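Local coordinates for enterobactin synthetase component F-related protein (Vibrio cholerae serotype O1, PDB 4OXI) that binds glycyl-adenosine-5'-phosphate as an adenylation domain and probably activates glycine with ATP in a lipopolysaccharide modification pathway linked to antimicrobial peptide resistance, at residues Arg53-Leu57 against Tyr118-Met122; Gly121-Pro126 against Glu215-Met220; Cys241-Ile246 against Ala388-Glu392; Pro324-Leu330 against Trp348-Gln354; Cys393-Asn398 against Tyr413-Leu419. One frame throughout, in Å; residues are numbered along the deposited sequence.

Followed from the N terminus, the chain first closes a loop of 60 residues at contact 1, where helix 51-62 meets the end of helix 108-119. Contact 2 opens on the same turn, sharing G121 and M122, and carries strand 123-126 across 88 intervening residues to strand 216-222. Contact 3 then spans 141 residues between helix 236-249 and the loop after strand 387-388. Nested within that long loop is contact 4, a short closure between the approach to strand 332-336 and the end of helix 342-352. Contact 5 follows in series, pairing strands 394-397 and 416-419; it touches contact 3 where A388 CB packs 3.8 Å from L394 CD1.

Contact 1 (Arg53-Leu57 against Tyr118-Met122)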
# COMPACT_ATOMS: atom_id res chain seq x y z
N ARG A 53 -16.30 5.58 -11.23
CA ARG A 53 -15.72 5.22 -12.51
C ARG A 53 -16.06 6.25 -13.58
O ARG A 53 -15.22 6.59 -14.42
CB ARG A 53 -16.20 3.83 -12.92
CG ARG A 53 -15.69 3.41 -14.26
CD ARG A 53 -15.85 1.91 -14.46
NE ARG A 53 -14.95 1.50 -15.52
CZ ARG A 53 -13.82 0.84 -15.33
NH1 ARG A 53 -13.06 0.55 -16.36
NH2 ARG A 53 -13.45 0.43 -14.12
N HIS A 54 -17.29 6.77 -13.54
CA HIS A 54 -17.69 7.78 -14.53
C HIS A 54 -16.86 9.05 -14.39
O HIS A 54 -16.44 9.63 -15.38
CB HIS A 54 -19.17 8.15 -14.42
CG HIS A 54 -19.57 9.29 -15.31
ND1 HIS A 54 -19.83 9.13 -16.66
CD2 HIS A 54 -19.72 10.61 -15.06
CE1 HIS A 54 -20.14 10.30 -17.19
NE2 HIS A 54 -20.08 11.21 -16.24
N SER A 55 -16.64 9.47 -13.15
CA SER A 55 -15.83 10.64 -12.88
C SER A 55 -14.41 10.47 -13.41
O SER A 55 -13.81 11.42 -13.90
CB SER A 55 -15.79 10.93 -11.39
OG SER A 55 -17.09 11.10 -10.88
N ILE A 56 -13.87 9.26 -13.29
CA ILE A 56 -12.52 9.01 -13.77
C ILE A 56 -12.48 9.10 -15.29
O ILE A 56 -11.59 9.75 -15.85
CB ILE A 56 -11.98 7.64 -13.27
CG1 ILE A 56 -11.54 7.75 -11.82
CG2 ILE A 56 -10.81 7.20 -14.12
CD1 ILE A 56 -11.20 6.42 -11.17
N LEU A 57 -13.43 8.45 -15.96
CA LEU A 57 -13.47 8.52 -17.42
C LEU A 57 -13.67 9.96 -17.91
O LEU A 57 -13.05 10.37 -18.89
CB LEU A 57 -14.56 7.61 -17.97
CG LEU A 57 -14.35 6.13 -17.68
CD1 LEU A 57 -15.38 5.29 -18.41
CD2 LEU A 57 -12.95 5.72 -18.09
N TYR A 118 -7.24 -1.01 -14.64
CA TYR A 118 -8.42 -0.32 -14.14
C TYR A 118 -9.44 -0.06 -15.26
O TYR A 118 -10.63 -0.38 -15.11
CB TYR A 118 -8.07 1.02 -13.43
CG TYR A 118 -9.35 1.72 -13.04
CD1 TYR A 118 -10.02 1.34 -11.89
CD2 TYR A 118 -9.91 2.70 -13.84
CE1 TYR A 118 -11.22 1.94 -11.53
CE2 TYR A 118 -11.11 3.31 -13.50
CZ TYR A 118 -11.76 2.91 -12.34
OH TYR A 118 -12.95 3.50 -11.97
N LEU A 119 -8.99 0.52 -16.36
CA LEU A 119 -9.87 0.88 -17.47
C LEU A 119 -10.56 -0.35 -18.05
O LEU A 119 -11.71 -0.28 -18.48
CB LEU A 119 -9.09 1.62 -18.54
CG LEU A 119 -8.64 3.03 -18.14
CD1 LEU A 119 -7.78 3.66 -19.22
CD2 LEU A 119 -9.85 3.93 -17.87
N GLY A 120 -9.85 -1.48 -18.04
CA GLY A 120 -10.36 -2.72 -18.61
C GLY A 120 -11.08 -3.66 -17.64
O GLY A 120 -11.44 -4.77 -18.03
N GLY A 121 -11.30 -3.24 -16.40
CA GLY A 121 -11.98 -4.09 -15.44
C GLY A 121 -11.19 -5.33 -15.02
O GLY A 121 -11.75 -6.34 -14.59
N MET A 122 -9.87 -5.27 -15.13
CA MET A 122 -9.05 -6.41 -14.76
C MET A 122 -8.45 -6.29 -13.36
O MET A 122 -8.80 -5.37 -12.61
CB MET A 122 -8.00 -6.65 -15.84
CG MET A 122 -8.70 -7.10 -17.13
SD MET A 122 -7.65 -6.96 -18.56
CE MET A 122 -6.19 -7.72 -17.83
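R53 reaches from helix 51-62 over the Y118 ring to the C-terminal end of helix 108-119, where a Schellman motif with G121 as its C-prime residue turns the chain away. The R53 side chain leaves with CG anti to the backbone N (chi1 177°) and stays extended to NE, running antiparallel to the Y118 side chain. Its CB lies 3.4 Å from Y118 OH, and CG and CD stay near the same oxygen, which is hydrogen-bonded to H240. Farther out, R53 CZ stands 4.4 Å from the centroid of the Y118 ring, a cation-pi stack with the planes 24° apart. NH1 and NH2 of R53 then converge end-on upon one acceptor, Y118 O, at 2.9 and 3.1 Å, with that oxygen close to the guanidinium plane. G121 N also donates to this carbonyl, giving it three donors; the helix end probably suits a positive group. I56 CD1 approaches Y118 CZ at 3.7 Å, and methyl meets methyl where L57 CD2 lies 3.6 Å from L119 CD2.

Contact 2 (Gly121-Pro126 against Glu215-Met220); sequences GMTYIP and EYAYIM
T123 OG1 is held by three partners: it donates to Y216 O at 2.7 Å, while Q98 and a water each donate to it. That water, 2.6 Å from T123 OG1, also donates to E215 OE2, and the same carboxylate oxygen accepts Y216 N on its anti side, which ties the bent glutamate chain to the backbone of the next residue. With OG1 beside its own backbone N (chi1 -48°), the T123 hydroxyl meets Y216 O from above the carbonyl plane, while CG2 packs on Y216 CB and I219 CG1. Here the outermost strand of a five-stranded parallel sheet, 123-126, meets strand 216-222 at a single bridge between Y124 and Y218. The second strand carries a classic beta bulge, with A217 and Y218 both facing V234. Y124 N donates to A217 O at 3.0 Å, and I219 N returns a bond of 3.0 Å to Y124 O, nearly in line with the C=O. A second water donates to both A217 O and M122 O. Y218 CB lies over the Y124 ring, 3.8 Å from its centroid; the two rings meet obliquely, and both side chains touch V270. P126 CG touches M220 SD at 3.7 Å.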
# COMPACT_ATOMS: atom_id res chain seq x y z
N GLY A 121 -11.30 -3.24 -16.40
CA GLY A 121 -11.98 -4.09 -15.44
C GLY A 121 -11.19 -5.33 -15.02
O GLY A 121 -11.75 -6.34 -14.59
N MET A 122 -9.87 -5.27 -15.13
CA MET A 122 -9.05 -6.41 -14.76
C MET A 122 -8.45 -6.29 -13.36
O MET A 122 -8.80 -5.37 -12.61
CB MET A 122 -8.00 -6.65 -15.84
CG MET A 122 -8.70 -7.10 -17.13
SD MET A 122 -7.65 -6.96 -18.56
CE MET A 122 -6.19 -7.72 -17.83
N THR A 123 -7.59 -7.25 -13.00
CA THR A 123 -7.02 -7.31 -11.65
C THR A 123 -5.51 -7.22 -11.75
O THR A 123 -4.89 -8.02 -12.47
CB THR A 123 -7.33 -8.66 -10.97
OG1 THR A 123 -8.72 -8.97 -11.11
CG2 THR A 123 -6.96 -8.62 -9.49
N TYR A 124 -4.90 -6.27 -11.05
CA TYR A 124 -3.44 -6.21 -11.07
C TYR A 124 -2.82 -6.68 -9.76
O TYR A 124 -3.41 -6.54 -8.69
CB TYR A 124 -2.91 -4.85 -11.55
CG TYR A 124 -2.88 -3.73 -10.52
CD1 TYR A 124 -1.76 -3.53 -9.71
CD2 TYR A 124 -3.94 -2.83 -10.41
CE1 TYR A 124 -1.71 -2.49 -8.79
CE2 TYR A 124 -3.91 -1.77 -9.49
CZ TYR A 124 -2.79 -1.62 -8.69
OH TYR A 124 -2.74 -0.58 -7.80
N ILE A 125 -1.62 -7.24 -9.88
CA ILE A 125 -0.91 -7.80 -8.75
C ILE A 125 0.52 -7.26 -8.75
O ILE A 125 1.38 -7.73 -9.49
CB ILE A 125 -0.87 -9.33 -8.85
CG1 ILE A 125 -2.29 -9.87 -9.09
CG2 ILE A 125 -0.25 -9.96 -7.58
CD1 ILE A 125 -2.31 -11.25 -9.66
N PRO A 126 0.79 -6.25 -7.92
CA PRO A 126 2.14 -5.69 -7.96
C PRO A 126 3.13 -6.63 -7.27
O PRO A 126 2.81 -7.18 -6.22
CB PRO A 126 2.00 -4.39 -7.16
CG PRO A 126 0.85 -4.60 -6.24
CD PRO A 126 -0.10 -5.52 -6.99
N GLU A 215 -15.79 -7.72 -8.92
CA GLU A 215 -14.51 -8.23 -9.41
C GLU A 215 -13.35 -7.56 -8.66
O GLU A 215 -13.48 -6.44 -8.17
CB GLU A 215 -14.41 -7.98 -10.92
CG GLU A 215 -13.14 -8.46 -11.57
CD GLU A 215 -12.95 -9.96 -11.43
OE1 GLU A 215 -13.51 -10.69 -12.28
OE2 GLU A 215 -12.23 -10.40 -10.49
N TYR A 216 -12.23 -8.24 -8.55
CA TYR A 216 -11.07 -7.68 -7.86
C TYR A 216 -10.34 -6.66 -8.74
O TYR A 216 -10.05 -6.93 -9.92
CB TYR A 216 -10.11 -8.79 -7.49
CG TYR A 216 -10.68 -9.84 -6.56
CD1 TYR A 216 -11.54 -9.50 -5.52
CD2 TYR A 216 -10.34 -11.18 -6.71
CE1 TYR A 216 -12.07 -10.47 -4.66
CE2 TYR A 216 -10.86 -12.16 -5.86
CZ TYR A 216 -11.72 -11.79 -4.84
OH TYR A 216 -12.21 -12.75 -3.99
N ALA A 217 -10.02 -5.50 -8.17
CA ALA A 217 -9.25 -4.48 -8.88
C ALA A 217 -7.75 -4.71 -8.70
O ALA A 217 -6.96 -4.51 -9.65
CB ALA A 217 -9.64 -3.07 -8.40
N TYR A 218 -7.35 -5.13 -7.50
CA TYR A 218 -5.94 -5.46 -7.27
C TYR A 218 -5.81 -6.45 -6.13
O TYR A 218 -6.70 -6.56 -5.30
CB TYR A 218 -5.10 -4.21 -6.97
CG TYR A 218 -5.52 -3.40 -5.75
CD1 TYR A 218 -4.98 -3.66 -4.49
CD2 TYR A 218 -6.45 -2.38 -5.86
CE1 TYR A 218 -5.36 -2.92 -3.38
CE2 TYR A 218 -6.84 -1.63 -4.75
CZ TYR A 218 -6.29 -1.91 -3.52
OH TYR A 218 -6.68 -1.17 -2.42
N ILE A 219 -4.69 -7.16 -6.09
CA ILE A 219 -4.44 -8.07 -4.98
C ILE A 219 -3.11 -7.74 -4.32
O ILE A 219 -2.06 -7.77 -4.97
CB ILE A 219 -4.40 -9.54 -5.45
CG1 ILE A 219 -5.72 -9.90 -6.16
CG2 ILE A 219 -4.10 -10.46 -4.28
CD1 ILE A 219 -5.65 -11.22 -6.94
N MET A 220 -3.16 -7.46 -3.02
CA MET A 220 -1.96 -7.14 -2.26
C MET A 220 -1.54 -8.36 -1.48
O MET A 220 -2.29 -9.33 -1.35
CB MET A 220 -2.23 -6.01 -1.26
CG MET A 220 -2.46 -4.65 -1.91
SD MET A 220 -1.28 -4.26 -3.23
CE MET A 220 -1.53 -2.48 -3.30
O HOH W 1 -7.46 -2.74 -11.76
O HOH W 2 -9.55 -11.37 -10.43
O HOH W 3 0.80 -7.81 -4.44

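Contact 3 (Cys241-Ile246 against Ala388-Glu392); sequences CYISQI and AFEEE
Q245 and F389 form the centre of this contact: Q245 CB sits over the F389 ring, 4.1 Å from its centroid, in a CH-pi contact, and the amide and ring planes are 26° apart. The far rim of that ring meets two more helix residues, I246 CD1 at 3.7 Å from F389 CZ and Y242 CE1 at 4.1 Å from F389 CE2. Bent at chi2 (-58°), the glutamine chain turns its amide toward E390, leaving Q245 NE2 3.1 Å from E390 OE2. The same NE2 makes a weak hydrogen bond to C241 SG, one helical turn earlier, and that sulfur lies 3.6 Å from E390 OE1. In the next shell, E390 OE2 forms a salt bridge with K422, K248 holds Q245 OE1, and H271 is bonded to Y242 OH. Y371 meets F389 with the two rings almost parallel. The arrangement docks helix 236-249 of the AMP-binding fold onto the connection between a mixed sheet and the following antiparallel sheet, with the Y242 side chain about 8 Å from the bound glycyl-adenosine-5'-phosphate.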
# COMPACT_ATOMS: atom_id res chain seq x y z
N CYS A 241 -15.48 3.14 -3.42
CA CYS A 241 -15.91 3.78 -2.19
C CYS A 241 -14.80 4.67 -1.60
O CYS A 241 -15.05 5.84 -1.30
CB CYS A 241 -16.39 2.75 -1.16
SG CYS A 241 -16.91 3.51 0.41
N TYR A 242 -13.59 4.13 -1.45
CA TYR A 242 -12.50 4.93 -0.88
C TYR A 242 -12.21 6.19 -1.67
O TYR A 242 -12.18 7.27 -1.11
CB TYR A 242 -11.19 4.15 -0.77
CG TYR A 242 -10.06 5.05 -0.30
CD1 TYR A 242 -9.96 5.41 1.04
CD2 TYR A 242 -9.13 5.56 -1.19
CE1 TYR A 242 -8.94 6.24 1.48
CE2 TYR A 242 -8.09 6.40 -0.75
CZ TYR A 242 -8.00 6.73 0.58
OH TYR A 242 -6.99 7.56 1.04
N ILE A 243 -11.97 6.03 -2.96
CA ILE A 243 -11.66 7.18 -3.81
C ILE A 243 -12.75 8.26 -3.75
O ILE A 243 -12.44 9.45 -3.64
CB ILE A 243 -11.44 6.75 -5.26
CG1 ILE A 243 -10.24 5.80 -5.36
CG2 ILE A 243 -11.18 7.96 -6.12
CD1 ILE A 243 -8.94 6.44 -4.90
N SER A 244 -14.02 7.84 -3.81
CA SER A 244 -15.11 8.82 -3.74
C SER A 244 -15.13 9.58 -2.41
O SER A 244 -15.42 10.77 -2.39
CB SER A 244 -16.48 8.17 -3.98
OG SER A 244 -16.91 7.51 -2.80
N GLN A 245 -14.80 8.91 -1.30
CA GLN A 245 -14.75 9.59 -0.01
C GLN A 245 -13.67 10.66 -0.02
O GLN A 245 -13.91 11.80 0.37
CB GLN A 245 -14.46 8.63 1.15
CG GLN A 245 -15.40 7.45 1.29
CD GLN A 245 -16.86 7.86 1.49
OE1 GLN A 245 -17.15 8.94 2.01
NE2 GLN A 245 -17.77 6.99 1.07
N ILE A 246 -12.48 10.29 -0.47
CA ILE A 246 -11.35 11.21 -0.42
C ILE A 246 -11.53 12.38 -1.41
O ILE A 246 -11.22 13.53 -1.10
CB ILE A 246 -10.00 10.46 -0.58
CG1 ILE A 246 -8.94 11.10 0.29
CG2 ILE A 246 -9.58 10.33 -2.04
CD1 ILE A 246 -8.97 10.55 1.70
N ALA A 388 -14.61 8.06 10.97
CA ALA A 388 -14.76 7.37 9.70
C ALA A 388 -15.31 8.30 8.63
O ALA A 388 -16.02 9.25 8.93
CB ALA A 388 -15.69 6.18 9.86
N PHE A 389 -14.99 7.99 7.38
CA PHE A 389 -15.59 8.68 6.25
C PHE A 389 -17.11 8.47 6.25
O PHE A 389 -17.85 9.38 5.93
CB PHE A 389 -15.02 8.16 4.94
CG PHE A 389 -13.55 8.43 4.78
CD1 PHE A 389 -13.08 9.72 4.72
CD2 PHE A 389 -12.64 7.38 4.66
CE1 PHE A 389 -11.73 9.98 4.56
CE2 PHE A 389 -11.28 7.64 4.50
CZ PHE A 389 -10.83 8.94 4.45
N GLU A 390 -17.54 7.27 6.60
CA GLU A 390 -18.96 6.92 6.60
C GLU A 390 -19.40 6.50 7.98
O GLU A 390 -18.72 5.71 8.64
CB GLU A 390 -19.20 5.75 5.64
CG GLU A 390 -18.77 6.04 4.22
CD GLU A 390 -19.14 4.91 3.29
OE1 GLU A 390 -18.66 3.77 3.50
OE2 GLU A 390 -19.93 5.17 2.34
N GLU A 391 -20.55 7.00 8.43
CA GLU A 391 -21.04 6.59 9.75
C GLU A 391 -21.48 5.13 9.67
O GLU A 391 -21.66 4.60 8.57
CB GLU A 391 -22.16 7.52 10.26
CG GLU A 391 -21.69 8.95 10.64
CD GLU A 391 -21.06 9.07 12.05
OE1 GLU A 391 -21.15 10.17 12.65
OE2 GLU A 391 -20.45 8.10 12.57
N GLU A 392 -21.59 4.48 10.83
CA GLU A 392 -21.95 3.06 10.95
C GLU A 392 -20.87 2.07 10.53
O GLU A 392 -21.15 0.89 10.36
CB GLU A 392 -23.27 2.74 10.24
CG GLU A 392 -24.41 3.66 10.65
CD GLU A 392 -25.76 3.16 10.18
OE1 GLU A 392 -25.84 2.55 9.08
OE2 GLU A 392 -26.75 3.39 10.92

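Contact 4 (Pro324-Leu330 against Trp348-Gln354); sequences PHSLPSL and WQQATQQ
H325 and L327 supply the backbone bonds of this contact, giving their N-H groups to carbonyls in the last turn of helix 342-352: H325 N to Q350 O at 2.9 Å, nearly straight, and L327 N to A351 O at 2.9 Å. Q353 NE2 also donates to Q350 O, and the Q353 amide lies over one face of the H325 imidazole with the planes 20° apart. Q354 NE2 is shared between P328 O, 2.9 Å away across the contact, and T352 O, while T352 OG1 accepts Q354 N in an ST turn. A water joins this hydroxyl to L330 O. The apolar part centres on W348, where L330 CD1 touches the ring edge at CZ2 (3.6 Å) and L327 CD1 lies more loosely over a face. T352 CG2 packs on L330 CB at 3.7 Å. The loop leading into strand 332-336 is fastened to the end of helix 342-352, with I298 of helix 294-301 against L327, L330 and W348, and S333 bonded to W348 NE1.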
# COMPACT_ATOMS: atom_id res chain seq x y z
N PRO A 324 10.65 26.39 8.51
CA PRO A 324 9.35 27.03 8.31
C PRO A 324 9.24 27.71 6.96
O PRO A 324 10.22 28.28 6.48
CB PRO A 324 9.28 28.05 9.45
CG PRO A 324 10.06 27.38 10.56
CD PRO A 324 11.19 26.66 9.86
N HIS A 325 8.07 27.61 6.35
CA HIS A 325 7.77 28.20 5.05
C HIS A 325 8.55 27.61 3.88
O HIS A 325 8.43 28.08 2.75
CB HIS A 325 7.94 29.72 5.10
CG HIS A 325 7.23 30.37 6.24
ND1 HIS A 325 5.89 30.67 6.22
CD2 HIS A 325 7.68 30.76 7.46
CE1 HIS A 325 5.53 31.22 7.37
NE2 HIS A 325 6.60 31.29 8.14
N SER A 326 9.36 26.57 4.13
CA SER A 326 10.20 26.00 3.07
C SER A 326 9.45 25.16 2.04
O SER A 326 10.01 24.81 1.00
CB SER A 326 11.34 25.17 3.67
OG SER A 326 10.86 24.00 4.32
N LEU A 327 8.18 24.83 2.31
CA LEU A 327 7.39 24.03 1.36
C LEU A 327 6.06 24.69 1.02
O LEU A 327 5.01 24.11 1.27
CB LEU A 327 7.13 22.64 1.94
CG LEU A 327 8.39 21.81 2.17
CD1 LEU A 327 8.03 20.42 2.70
CD2 LEU A 327 9.19 21.71 0.87
N PRO A 328 6.10 25.91 0.43
CA PRO A 328 4.86 26.65 0.15
C PRO A 328 3.93 25.98 -0.84
O PRO A 328 2.74 26.28 -0.82
CB PRO A 328 5.36 27.97 -0.46
CG PRO A 328 6.72 27.66 -0.99
CD PRO A 328 7.29 26.67 -0.01
N SER A 329 4.43 25.13 -1.73
CA SER A 329 3.54 24.56 -2.75
C SER A 329 2.62 23.44 -2.22
O SER A 329 1.62 23.11 -2.85
CB SER A 329 4.34 24.03 -3.95
OG SER A 329 5.04 22.83 -3.60
N LEU A 330 2.94 22.88 -1.05
CA LEU A 330 2.29 21.65 -0.59
C LEU A 330 1.00 21.93 0.18
O LEU A 330 1.03 22.11 1.40
CB LEU A 330 3.24 20.85 0.32
CG LEU A 330 3.25 19.32 0.15
CD1 LEU A 330 3.77 18.64 1.40
CD2 LEU A 330 1.89 18.78 -0.24
N TRP A 348 6.02 19.64 10.25
CA TRP A 348 5.72 19.54 8.84
C TRP A 348 4.78 20.68 8.45
O TRP A 348 4.95 21.30 7.40
CB TRP A 348 5.11 18.17 8.48
CG TRP A 348 4.92 17.96 6.99
CD1 TRP A 348 3.82 18.29 6.25
CD2 TRP A 348 5.85 17.35 6.09
NE1 TRP A 348 4.01 17.93 4.93
CE2 TRP A 348 5.25 17.35 4.81
CE3 TRP A 348 7.13 16.80 6.23
CZ2 TRP A 348 5.89 16.82 3.68
CZ3 TRP A 348 7.76 16.28 5.11
CH2 TRP A 348 7.14 16.29 3.85
N GLN A 349 3.80 20.96 9.31
CA GLN A 349 2.84 22.02 9.02
C GLN A 349 3.48 23.42 8.99
O GLN A 349 3.05 24.29 8.22
CB GLN A 349 1.64 21.98 9.98
CG GLN A 349 0.59 23.06 9.68
CD GLN A 349 -0.79 22.70 10.20
OE1 GLN A 349 -1.07 22.81 11.40
NE2 GLN A 349 -1.66 22.26 9.29
N GLN A 350 4.50 23.64 9.81
CA GLN A 350 5.22 24.92 9.77
C GLN A 350 5.93 25.10 8.44
O GLN A 350 6.05 26.22 7.95
CB GLN A 350 6.22 25.03 10.93
CG GLN A 350 5.57 25.43 12.26
CD GLN A 350 4.83 26.76 12.18
OE1 GLN A 350 5.45 27.83 12.13
NE2 GLN A 350 3.49 26.70 12.17
N ALA A 351 6.40 24.00 7.85
CA ALA A 351 7.05 24.09 6.54
C ALA A 351 6.06 24.39 5.44
O ALA A 351 6.36 25.16 4.53
CB ALA A 351 7.81 22.83 6.23
N THR A 352 4.87 23.79 5.50
CA THR A 352 3.90 23.99 4.43
C THR A 352 2.97 25.17 4.71
O THR A 352 2.43 25.76 3.78
CB THR A 352 3.02 22.72 4.15
OG1 THR A 352 2.11 22.51 5.24
CG2 THR A 352 3.87 21.47 3.94
N GLN A 353 2.77 25.47 6.00
CA GLN A 353 1.75 26.42 6.46
C GLN A 353 0.37 26.01 5.97
O GLN A 353 -0.53 26.85 5.89
CB GLN A 353 2.07 27.85 6.02
CG GLN A 353 3.40 28.37 6.56
CD GLN A 353 3.33 28.67 8.04
OE1 GLN A 353 2.37 29.27 8.51
NE2 GLN A 353 4.34 28.24 8.79
N GLN A 354 0.20 24.73 5.65
CA GLN A 354 -1.06 24.27 5.05
C GLN A 354 -1.59 22.97 5.69
O GLN A 354 -0.89 22.37 6.51
CB GLN A 354 -0.88 24.22 3.53
CG GLN A 354 -0.89 25.64 2.94
CD GLN A 354 -0.54 25.69 1.47
OE1 GLN A 354 -1.42 25.86 0.63
NE2 GLN A 354 0.74 25.55 1.15
O HOH W 4 0.32 20.76 3.83

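Contact 5 (Cys393-Asn398 against Tyr413-Leu419)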
# COMPACT_ATOMS: atom_id res chain seq x y z
N CYS A 393 -19.63 2.55 10.40
CA CYS A 393 -18.52 1.70 9.96
C CYS A 393 -17.62 1.19 11.07
O CYS A 393 -16.86 0.24 10.87
CB CYS A 393 -17.64 2.46 8.96
SG CYS A 393 -18.38 2.53 7.33
N LEU A 394 -17.67 1.83 12.24
CA LEU A 394 -16.72 1.53 13.29
C LEU A 394 -17.42 1.01 14.53
O LEU A 394 -18.51 1.48 14.89
CB LEU A 394 -15.95 2.79 13.66
CG LEU A 394 -15.17 3.49 12.55
CD1 LEU A 394 -14.41 4.66 13.12
CD2 LEU A 394 -14.20 2.53 11.89
N ALA A 395 -16.79 0.05 15.20
CA ALA A 395 -17.20 -0.36 16.53
C ALA A 395 -15.97 -0.65 17.37
O ALA A 395 -14.87 -0.86 16.82
CB ALA A 395 -18.12 -1.56 16.49
N ILE A 396 -16.14 -0.64 18.68
CA ILE A 396 -15.06 -0.90 19.62
C ILE A 396 -15.51 -2.04 20.52
O ILE A 396 -16.63 -2.04 21.00
CB ILE A 396 -14.79 0.34 20.47
CG1 ILE A 396 -14.41 1.53 19.58
CG2 ILE A 396 -13.69 0.08 21.49
CD1 ILE A 396 -14.27 2.84 20.35
N ILE A 397 -14.65 -3.03 20.72
CA ILE A 397 -14.99 -4.11 21.64
C ILE A 397 -14.02 -4.07 22.82
O ILE A 397 -12.80 -4.10 22.63
CB ILE A 397 -15.02 -5.48 20.94
CG1 ILE A 397 -15.27 -6.60 21.94
CG2 ILE A 397 -13.74 -5.76 20.19
CD1 ILE A 397 -15.37 -7.96 21.28
N ASN A 398 -14.56 -3.94 24.04
CA ASN A 398 -13.70 -3.83 25.22
C ASN A 398 -13.27 -5.17 25.78
O ASN A 398 -13.64 -6.22 25.25
CB ASN A 398 -14.33 -2.95 26.32
CG ASN A 398 -15.59 -3.57 26.93
OD1 ASN A 398 -15.94 -4.72 26.66
ND2 ASN A 398 -16.27 -2.79 27.77
N TYR A 413 -14.38 5.46 26.20
CA TYR A 413 -14.52 4.04 25.87
C TYR A 413 -13.27 3.51 25.15
O TYR A 413 -12.69 4.19 24.30
CB TYR A 413 -15.75 3.81 25.00
CG TYR A 413 -16.27 2.40 25.06
CD1 TYR A 413 -17.01 1.96 26.15
CD2 TYR A 413 -16.03 1.50 24.03
CE1 TYR A 413 -17.49 0.67 26.22
CE2 TYR A 413 -16.51 0.21 24.08
CZ TYR A 413 -17.24 -0.20 25.18
OH TYR A 413 -17.72 -1.49 25.24
N ARG A 414 -12.86 2.29 25.50
CA ARG A 414 -11.54 1.79 25.15
C ARG A 414 -11.64 0.34 24.71
O ARG A 414 -12.44 -0.42 25.26
CB ARG A 414 -10.62 1.92 26.37
CG ARG A 414 -9.14 1.66 26.11
CD ARG A 414 -8.33 1.69 27.41
NE ARG A 414 -6.89 1.63 27.15
CZ ARG A 414 -6.21 0.51 26.90
NH1 ARG A 414 -6.84 -0.66 26.90
NH2 ARG A 414 -4.91 0.55 26.66
N GLY A 415 -10.84 -0.05 23.72
CA GLY A 415 -10.81 -1.43 23.27
C GLY A 415 -10.32 -1.59 21.84
O GLY A 415 -9.72 -0.67 21.26
N GLU A 416 -10.57 -2.76 21.26
CA GLU A 416 -10.13 -3.04 19.91
C GLU A 416 -11.09 -2.47 18.88
O GLU A 416 -12.30 -2.62 19.02
CB GLU A 416 -9.96 -4.55 19.70
CG GLU A 416 -9.73 -4.92 18.25
CD GLU A 416 -9.36 -6.36 18.05
OE1 GLU A 416 -9.41 -7.13 19.04
OE2 GLU A 416 -9.02 -6.74 16.91
N LEU A 417 -10.55 -1.83 17.86
CA LEU A 417 -11.34 -1.23 16.79
C LEU A 417 -11.81 -2.29 15.80
O LEU A 417 -11.01 -3.12 15.36
CB LEU A 417 -10.51 -0.18 16.06
CG LEU A 417 -11.23 0.71 15.05
CD1 LEU A 417 -12.32 1.47 15.74
CD2 LEU A 417 -10.24 1.68 14.39
N LEU A 418 -13.10 -2.25 15.46
CA LEU A 418 -13.66 -3.17 14.48
C LEU A 418 -14.09 -2.37 13.27
O LEU A 418 -14.60 -1.26 13.40
CB LEU A 418 -14.88 -3.90 15.06
CG LEU A 418 -14.69 -4.72 16.33
CD1 LEU A 418 -15.99 -5.41 16.71
CD2 LEU A 418 -13.61 -5.75 16.13
N LEU A 419 -13.89 -2.93 12.08
CA LEU A 419 -14.19 -2.21 10.85
C LEU A 419 -15.28 -2.95 10.07
O LEU A 419 -15.36 -4.18 10.10
CB LEU A 419 -12.93 -2.07 9.99
CG LEU A 419 -11.71 -1.53 10.74
CD1 LEU A 419 -10.48 -1.60 9.86
CD2 LEU A 419 -11.95 -0.10 11.19
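An antiparallel strand pair, 394-397 with 416-419, forms part of an antiparallel sheet, and two hydrogen-bonded pairs hold it. A395 N reaches L418 O at 3.1 Å and L418 N reaches A395 O at 2.6 Å; I397 N to E416 O and E416 N to I397 O are both 2.9 Å. L394, I396, L417 and L419 share one face, where L394 CD2 and L419 CD2 meet at 3.5 Å. On the other, A395 CB faces L418 CB, and I397 CG2 lies 4.1 Å from L418 CD2. The chain turns at G415, whose CA makes a CA-H...O contact with I397 O. This brings Y413 back so that I396 CG2 stands at its ring edge, 3.7 Å from Y413 CD2. With CG between its backbone N and carbonyl carbon (chi1 66°), N398 crosses Y413 at about a right angle; E402 bonds both N398 OD1 and Y413 OH. Strand 403-405 flanks 394-397, strand 445-457 pairs with 416-419, and L461 of strand 460-466 packs against L394, I396 and L417.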